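Local coordinates for glideosome-associated protein 50 (Plasmodium falciparum 3D7, PDB 3TGH) that is a component of the glideosome and may help assemble it and anchor it to the inner membrane complex, on a purple acid phosphatase fold that binds two metal ions, at residues Q19-N22 / A23-F26; N59-E62 / D63-E67. One frame throughout, in Å; residues are numbered along the deposited sequence.

Interaction 1 (Q19-N22 / A23-F26); sequences QILN and AKYF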
loop_
_atom_site.group_PDB
_atom_site.type_symbol
_atom_site.label_atom_id
_atom_site.label_comp_id
_atom_site.label_asym_id
_atom_site.label_seq_id
_atom_site.Cartn_x
_atom_site.Cartn_y
_atom_site.Cartn_z
ATOM N N GLN A 19 3.438 -3.435 18.373
ATOM C CA GLN A 19 2.216 -3.606 17.576
ATOM C C GLN A 19 0.997 -3.055 18.312
ATOM O O GLN A 19 0.163 -2.359 17.722
ATOM C CB GLN A 19 1.955 -5.073 17.226
ATOM C CG GLN A 19 0.806 -5.247 16.210
ATOM C CD GLN A 19 0.055 -6.578 16.316
ATOM O OE1 GLN A 19 0.031 -7.222 17.368
ATOM N NE2 GLN A 19 -0.598 -6.969 15.225
ATOM N N ILE A 20 0.909 -3.376 19.598
ATOM C CA ILE A 20 -0.252 -3.046 20.422
ATOM C C ILE A 20 -0.300 -1.544 20.725
ATOM O O ILE A 20 -1.366 -0.926 20.658
ATOM C CB ILE A 20 -0.238 -3.845 21.753
ATOM C CG1 ILE A 20 -0.215 -5.358 21.490
ATOM C CG2 ILE A 20 -1.445 -3.487 22.620
ATOM C CD1 ILE A 20 -1.377 -5.860 20.655
ATOM N N LEU A 21 0.855 -0.970 21.054
ATOM C CA LEU A 21 0.963 0.471 21.276
ATOM C C LEU A 21 0.616 1.224 19.993
ATOM O O LEU A 21 -0.132 2.196 20.018
ATOM C CB LEU A 21 2.380 0.832 21.747
ATOM C CG LEU A 21 2.663 2.291 22.119
ATOM C CD1 LEU A 21 1.700 2.776 23.196
ATOM C CD2 LEU A 21 4.113 2.460 22.569
ATOM N N ASN A 22 1.151 0.754 18.867
ATOM C CA ASN A 22 0.891 1.372 17.575
ATOM C C ASN A 22 -0.598 1.324 17.215
ATOM O O ASN A 22 -1.150 2.306 16.720
ATOM C CB ASN A 22 1.741 0.698 16.482
ATOM C CG ASN A 22 1.989 1.596 15.289
ATOM O OD1 ASN A 22 2.057 2.815 15.419
ATOM N ND2 ASN A 22 2.142 0.993 14.113
ATOM N N ALA A 23 -1.240 0.188 17.490
ATOM C CA ALA A 23 -2.668 0.002 17.213
ATOM C C ALA A 23 -3.540 1.022 17.950
ATOM O O ALA A 23 -4.541 1.501 17.413
ATOM C CB ALA A 23 -3.100 -1.424 17.576
ATOM N N LYS A 24 -3.151 1.356 19.173
ATOM C CA LYS A 24 -3.867 2.353 19.972
ATOM C C LYS A 24 -3.871 3.713 19.268
ATOM O O LYS A 24 -4.928 4.321 19.080
ATOM C CB LYS A 24 -3.245 2.418 21.377
ATOM C CG LYS A 24 -3.538 3.661 22.204
ATOM C CD LYS A 24 -2.668 3.666 23.466
ATOM C CE LYS A 24 -2.334 5.070 23.942
ATOM N NZ LYS A 24 -1.328 5.029 25.052
ATOM N N TYR A 25 -2.697 4.171 18.844
ATOM C CA TYR A 25 -2.591 5.450 18.135
ATOM C C TYR A 25 -3.227 5.407 16.750
ATOM O O TYR A 25 -3.811 6.392 16.305
ATOM C CB TYR A 25 -1.129 5.897 18.048
ATOM C CG TYR A 25 -0.564 6.299 19.394
ATOM C CD1 TYR A 25 0.492 5.607 19.975
ATOM C CD2 TYR A 25 -1.107 7.368 20.094
ATOM C CE1 TYR A 25 0.995 5.982 21.223
ATOM C CE2 TYR A 25 -0.611 7.751 21.333
ATOM C CZ TYR A 25 0.436 7.060 21.892
ATOM O OH TYR A 25 0.919 7.457 23.120
ATOM N N PHE A 26 -3.101 4.266 16.076
ATOM C CA PHE A 26 -3.725 4.030 14.776
ATOM C C PHE A 26 -5.223 4.293 14.841
ATOM O O PHE A 26 -5.762 5.049 14.033
ATOM C CB PHE A 26 -3.446 2.587 14.336
ATOM C CG PHE A 26 -3.707 2.310 12.876
ATOM C CD1 PHE A 26 -3.061 3.030 11.884
ATOM C CD2 PHE A 26 -4.550 1.274 12.501
ATOM C CE1 PHE A 26 -3.290 2.748 10.535
ATOM C CE2 PHE A 26 -4.781 0.994 11.155
ATOM C CZ PHE A 26 -4.146 1.729 10.182
#
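Leu21 and Tyr25 lie side by side on helix 17-32, one turn apart and pointing the same way, in the first beta-alpha-beta crossover of the calcineurin-like phosphoesterase fold, between strands 4-8 and 37-40. The touch is made by one methyl and one ring carbon: Leu21 CD1 sits 3.8 Å from Tyr25 CE1. Their first torsions differ, and that brings them together: Leu21 has CG anti to its own nitrogen (chi1 -176°), leaning on toward the next turn, whereas Tyr25 has CG anti to its carbonyl carbon (chi1 -69°), swinging the ring back. The ring also comes near the backbone, obliquely, with Tyr25 CD1 3.5 Å from Leu21 O. Lys24 lies alongside in extended form; its CE stands 3.9 Å above the plane of the Tyr25 ring, offset toward the rim, so this methylene covers part of one face.

Behind these side chains runs the regular i to i+4 bonding of the helix. Ala23 N reaches Gln19 O at 2.9 Å and Phe26 N reaches Asn22 O at 2.8 Å, while Tyr25 N to Leu21 O is long and weak.

The helix is two-sided. Ile20 and Lys24 are on the surface, but Asn22 and Phe26 turn inward against strand 275-282, where Phe26 makes an edge-to-face pair with Phe276. Asn22 is buried, and its amide nitrogen is satisfied by two carbonyls, Gly275 O and Gly253 O, which should hold the amide in one rotation. Small Ala23 instead meets Val64 of the 63-67 segment, and its methyl lies close over the preceding turn, with CB 3.4 Å from Gln19 O.

Interaction 2 (N59-E62 / D63-E67); sequences NLYE and DVYSE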
loop_
_atom_site.group_PDB
_atom_site.type_symbol
_atom_site.label_atom_id
_atom_site.label_comp_id
_atom_site.label_asym_id
_atom_site.label_seq_id
_atom_site.Cartn_x
_atom_site.Cartn_y
_atom_site.Cartn_z
ATOM N N ASN A 59 -5.824 -13.337 16.620
ATOM C CA ASN A 59 -4.854 -12.828 17.596
ATOM C C ASN A 59 -4.035 -11.622 17.134
ATOM O O ASN A 59 -3.713 -10.759 17.949
ATOM C CB ASN A 59 -3.891 -13.940 18.028
ATOM C CG ASN A 59 -4.589 -15.066 18.764
ATOM O OD1 ASN A 59 -5.579 -14.850 19.472
ATOM N ND2 ASN A 59 -4.069 -16.276 18.616
ATOM N N LEU A 60 -3.700 -11.562 15.843
ATOM C CA LEU A 60 -2.844 -10.495 15.319
ATOM C C LEU A 60 -3.572 -9.424 14.513
ATOM O O LEU A 60 -2.996 -8.377 14.252
ATOM C CB LEU A 60 -1.709 -11.082 14.471
ATOM C CG LEU A 60 -0.780 -12.077 15.170
ATOM C CD1 LEU A 60 0.282 -12.602 14.202
ATOM C CD2 LEU A 60 -0.129 -11.437 16.393
ATOM N N TYR A 61 -4.819 -9.675 14.110
ATOM C CA TYR A 61 -5.557 -8.715 13.294
ATOM C C TYR A 61 -6.870 -8.340 13.960
ATOM O O TYR A 61 -7.044 -7.198 14.385
ATOM C CB TYR A 61 -5.796 -9.272 11.891
ATOM C CG TYR A 61 -6.592 -8.375 10.960
ATOM C CD1 TYR A 61 -5.990 -7.306 10.309
ATOM C CD2 TYR A 61 -7.947 -8.613 10.714
ATOM C CE1 TYR A 61 -6.714 -6.489 9.435
ATOM C CE2 TYR A 61 -8.678 -7.794 9.848
ATOM C CZ TYR A 61 -8.044 -6.732 9.214
ATOM O OH TYR A 61 -8.732 -5.922 8.346
ATOM N N GLU A 62 -7.777 -9.306 14.070
ATOM C CA GLU A 62 -9.132 -9.039 14.553
ATOM C C GLU A 62 -9.152 -8.440 15.955
ATOM O O GLU A 62 -9.858 -7.464 16.199
ATOM C CB GLU A 62 -9.982 -10.308 14.552
ATOM C CG GLU A 62 -10.185 -10.943 13.181
ATOM C CD GLU A 62 -10.957 -12.259 13.253
ATOM O OE1 GLU A 62 -11.481 -12.604 14.333
ATOM O OE2 GLU A 62 -11.036 -12.952 12.224
ATOM N N ASP A 63 -8.387 -9.023 16.874
ATOM C CA ASP A 63 -8.377 -8.546 18.262
ATOM C C ASP A 63 -7.485 -7.318 18.482
ATOM O O ASP A 63 -7.543 -6.703 19.543
ATOM C CB ASP A 63 -7.962 -9.667 19.221
ATOM C CG ASP A 63 -9.036 -10.734 19.381
ATOM O OD1 ASP A 63 -10.168 -10.547 18.880
ATOM O OD2 ASP A 63 -8.749 -11.761 20.026
ATOM N N VAL A 64 -6.664 -6.974 17.490
ATOM C CA VAL A 64 -5.739 -5.855 17.600
ATOM C C VAL A 64 -6.350 -4.574 17.033
ATOM O O VAL A 64 -6.168 -3.498 17.606
ATOM C CB VAL A 64 -4.394 -6.159 16.882
ATOM C CG1 VAL A 64 -3.465 -4.938 16.896
ATOM C CG2 VAL A 64 -3.707 -7.361 17.520
ATOM N N TYR A 65 -7.064 -4.682 15.912
ATOM C CA TYR A 65 -7.531 -3.490 15.186
ATOM C C TYR A 65 -9.043 -3.289 15.266
ATOM O O TYR A 65 -9.617 -2.553 14.464
ATOM C CB TYR A 65 -7.035 -3.518 13.733
ATOM C CG TYR A 65 -5.525 -3.628 13.672
ATOM C CD1 TYR A 65 -4.710 -2.533 13.975
ATOM C CD2 TYR A 65 -4.911 -4.826 13.342
ATOM C CE1 TYR A 65 -3.315 -2.640 13.951
ATOM C CE2 TYR A 65 -3.524 -4.938 13.302
ATOM C CZ TYR A 65 -2.735 -3.844 13.614
ATOM O OH TYR A 65 -1.371 -3.972 13.581
ATOM N N SER A 66 -9.676 -3.922 16.251
ATOM C CA SER A 66 -11.115 -3.788 16.440
ATOM C C SER A 66 -11.437 -2.640 17.388
ATOM O O SER A 66 -10.633 -2.276 18.251
ATOM C CB SER A 66 -11.733 -5.087 16.965
ATOM O OG SER A 66 -11.213 -5.419 18.237
ATOM N N GLU A 67 -12.621 -2.073 17.204
ATOM C CA GLU A 67 -13.132 -1.017 18.072
ATOM C C GLU A 67 -14.661 -1.071 18.044
ATOM O O GLU A 67 -15.262 -1.523 17.071
ATOM C CB GLU A 67 -12.623 0.347 17.591
ATOM C CG GLU A 67 -12.866 1.528 18.541
ATOM C CD GLU A 67 -12.010 1.479 19.801
ATOM O OE1 GLU A 67 -12.336 0.690 20.716
ATOM O OE2 GLU A 67 -11.022 2.243 19.887
HETATM O O HOH W 1 -6.363 -12.032 20.833
#
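Tyr61 O takes two backbone N-H groups where the wider, pi-type turn at 59-62 of helix 56-62 runs on through 63-67 toward strand 75-78 of the calcineurin-like phosphoesterase fold. Tyr65 N comes at 2.9 Å nearly straight down the carbonyl direction, with a C=O...N angle of 167°. Val64 N, at 3.1 Å, stands well above the carbonyl plane, 65° out of it, so the two donors share the oxygen from quite different directions.

The inner side of this contact is closely packed. Tyr61 and Tyr65 cross at about a right angle, with Tyr61 CD1 4.1 Å from Tyr65 CD2. Tyr65 has its CG anti to the carbonyl carbon (chi1 -57°), which folds the ring back against the 59-62 turn and brings CE2 to 3.6 Å from Leu60 O. One face of that ring is covered by its neighbour Val64, whose CG1 sits over the centre, while the other branch, CG2, lies 3.4 Å from Asn59 O. Tyr61 is anchored at its far end too: its hydroxyl bonds to Pro119 O, and Phe76 and Trp121 meet it edge-to-face. Further along the chain, Ser66 CB lies 3.1 Å from Glu62 O.

The outer side is looser and wetter. Glu62, its chain extended, is next to a dimethyl sulfoxide molecule probably picked up from the crystallisation liquor. Asn59 and Asp63 lie on the surface and do not touch directly. Lys58 forms a salt bridge with Asp63 OD2, probably favouring the charged form of the aspartate, and a water molecule joins the two side chains by donating to both Asn59 OD1 and that same Asp63 oxygen.

In the fold
From the N terminus, the chain leaves strand 4-8 and enters helix 17-32, where interaction 1 joins successive turns; the crossover then ends in strand 37-40. Interaction 2 comes later, from helix 56-62 into the segment that leads toward strand 75-78. The two are local and follow in series, neither nested nor crossed, and neither closes a long loop. In space they meet: Gln19 NE2 probably hydrogen-bonds to Leu60 O at 2.9 Å, and Ala23 CB packs 3.6 Å from Val64 CG1. The 19-26 part of helix 17-32 thus packs between strand 275-282 and the 63-67 segment, away from the annotated metal sites.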